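Local coordinates for putative chorismate mutase (Yersinia pestis biovar Microtus str. 91001, PDB 2GBB), which catalyses the Claisen rearrangement of chorismate to prephenate as a secreted, all-helical chorismate mutase, at the interface of chains A and B. Numbering follows the deposited sequence. Chains: chain A/B, putative chorismate mutase.

The interface of chains A and B. Residues chain A 67, 71, 75, 139, 141-142; chain B 78-79, 81-83.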
loop_
_atom_site.group_PDB
_atom_site.type_symbol
_atom_site.label_atom_id
_atom_site.label_comp_id
_atom_site.label_asym_id
_atom_site.label_seq_id
_atom_site.Cartn_x
_atom_site.Cartn_y
_atom_site.Cartn_z
ATOM N N ASN A 67 -9.858 6.800 -4.520
ATOM C CA ASN A 67 -8.569 7.075 -3.856
ATOM C C ASN A 67 -8.471 6.642 -2.391
ATOM O O ASN A 67 -7.480 6.009 -1.986
ATOM C CB ASN A 67 -8.171 8.555 -4.032
ATOM C CG ASN A 67 -7.770 8.844 -5.470
ATOM O OD1 ASN A 67 -7.557 7.905 -6.229
ATOM N ND2 ASN A 67 -7.709 10.104 -5.855
ATOM N N ALA A 71 -6.123 3.780 -1.071
ATOM C CA ALA A 71 -5.188 4.093 0.009
ATOM C C ALA A 71 -5.285 2.995 1.103
ATOM O O ALA A 71 -4.288 2.442 1.569
ATOM C CB ALA A 71 -5.458 5.520 0.565
ATOM N N ARG A 75 -2.313 0.047 2.038
ATOM C CA ARG A 75 -1.872 -0.031 3.401
ATOM C C ARG A 75 -2.042 -1.430 3.958
ATOM O O ARG A 75 -1.119 -1.928 4.599
ATOM C CB ARG A 75 -2.582 1.040 4.226
ATOM C CG ARG A 75 -1.924 2.384 4.004
ATOM C CD ARG A 75 -2.592 3.586 4.733
ATOM N NE ARG A 75 -2.026 4.821 4.173
ATOM C CZ ARG A 75 -2.730 5.875 3.758
ATOM N NH1 ARG A 75 -4.065 5.874 3.868
ATOM N NH2 ARG A 75 -2.099 6.935 3.215
ATOM N N THR A 139 -6.471 7.838 6.291
ATOM C CA THR A 139 -5.969 9.020 6.981
ATOM C C THR A 139 -6.943 10.202 6.867
ATOM O O THR A 139 -7.902 10.180 6.094
ATOM C CB THR A 139 -4.572 9.483 6.484
ATOM O OG1 THR A 139 -4.684 9.985 5.157
ATOM C CG2 THR A 139 -3.488 8.351 6.554
ATOM N N ALA A 141 -6.072 13.250 5.682
ATOM C CA ALA A 141 -5.936 13.687 4.278
ATOM C C ALA A 141 -6.852 12.904 3.264
ATOM O O ALA A 141 -7.421 13.513 2.353
ATOM C CB ALA A 141 -4.458 13.703 3.813
ATOM N N ASP A 142 -7.041 11.607 3.460
ATOM C CA ASP A 142 -7.927 10.806 2.586
ATOM C C ASP A 142 -9.372 11.287 2.754
ATOM O O ASP A 142 -10.109 11.432 1.774
ATOM C CB ASP A 142 -7.853 9.326 2.970
ATOM C CG ASP A 142 -6.461 8.696 2.708
ATOM O OD1 ASP A 142 -5.861 9.000 1.657
ATOM O OD2 ASP A 142 -5.988 7.887 3.552
ATOM N N ALA B 78 -0.013 4.661 -1.374
ATOM C CA ALA B 78 -1.174 5.119 -0.574
ATOM C C ALA B 78 -1.097 6.589 -0.246
ATOM O O ALA B 78 -2.071 7.298 -0.460
ATOM C CB ALA B 78 -1.350 4.264 0.741
ATOM N N ASP B 79 0.042 7.046 0.274
ATOM C CA ASP B 79 0.172 8.420 0.745
ATOM C C ASP B 79 0.042 9.441 -0.383
ATOM O O ASP B 79 -0.569 10.504 -0.180
ATOM C CB ASP B 79 1.495 8.658 1.486
ATOM C CG ASP B 79 1.492 8.096 2.937
ATOM O OD1 ASP B 79 0.485 7.475 3.387
ATOM O OD2 ASP B 79 2.511 8.249 3.635
ATOM N N LEU B 81 -1.744 9.355 -3.078
ATOM C CA LEU B 81 -3.118 9.583 -3.569
ATOM C C LEU B 81 -3.718 10.889 -3.023
ATOM O O LEU B 81 -4.354 11.655 -3.777
ATOM C CB LEU B 81 -4.011 8.388 -3.245
ATOM C CG LEU B 81 -3.534 7.093 -3.900
ATOM C CD1 LEU B 81 -4.208 5.931 -3.323
ATOM C CD2 LEU B 81 -3.752 7.133 -5.392
ATOM N N SER B 82 -3.454 11.174 -1.745
ATOM C CA SER B 82 -4.011 12.349 -1.071
ATOM C C SER B 82 -2.933 13.383 -0.743
ATOM O O SER B 82 -3.242 14.537 -0.429
ATOM C CB SER B 82 -4.702 11.920 0.223
ATOM O OG SER B 82 -3.864 10.973 0.899
ATOM N N GLN B 83 -1.676 12.965 -0.793
ATOM C CA GLN B 83 -0.551 13.863 -0.533
ATOM C C GLN B 83 0.611 13.659 -1.523
ATOM O O GLN B 83 1.672 13.211 -1.120
ATOM C CB GLN B 83 -0.057 13.661 0.893
ATOM C CG GLN B 83 -1.053 14.114 1.986
ATOM C CD GLN B 83 -0.978 13.258 3.265
ATOM O OE1 GLN B 83 -0.904 13.802 4.378
ATOM N NE2 GLN B 83 -1.008 11.914 3.107
HETATM O O HOH W 1 0.826 4.953 3.795
#
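The last turn of chain B helix 59-82 lies against helix 55-82 and the start of helix 140-150 of chain A. A:Ala141, B:Ser82 and B:Leu81 bury most surface here. The small A:Ala141 suits a close approach: its CB faces the amide of B:Gln83, 3.6 Å from CD, while B:Gln83, bent at chi2 (147°), folds its flat end over that methyl. B:Ser82 holds OG in the crowded position between backbone N and carbonyl carbon (chi1 44°). From there the short hydroxyl donates to A:Asp142 OD1 at 2.9 Å, arriving above the carboxylate plane. B:Leu81 crosses A:Asn67 obliquely and rests CD1 on the backbone of helix 55-82, 3.5 Å from A:Asn67 O; a slim methyl fits this backbone, whose polar atoms are mostly engaged in helical hydrogen bonding, with A:Ala71 alongside.

A:Arg75 adds the charged part: its planar, multi-donor guanidinium can meet two carboxylates at its edge while its faces take methyls. Extended from CG to NE, it lies between B:Ala78 CB and A:Thr139 CG2, each methyl towards the rim. In its plane, NH1 bonds the syn lone pair of A:Asp142 OD2 (2.8 Å) and NH2 the anti lone pair of B:Asp79 OD1 (2.6 Å), as salt bridges. The B:Asp79 carboxylate is turned 50° from the guanidinium, and a water 2.9 Å from A:Arg75 NE passes the contact on to B:Asp79 OD1. A:Thr139, just before helix 140-150, and A:Asp142 form an N-terminal capping pattern: A:Asp142 OD2 accepts A:Thr139 N on its anti side at 2.8 Å. Two donors, one on each lone pair of OD2, should hold the carboxylate's rotation. The arginine probably offsets the charge of both aspartates.

In the deposited two-fold assembly the patch and its twin help hold the copies together; the structure alone does not show whether this is the working dimer. A:Ala71 is a substrate-binding residue, so this packing may help steady the active site.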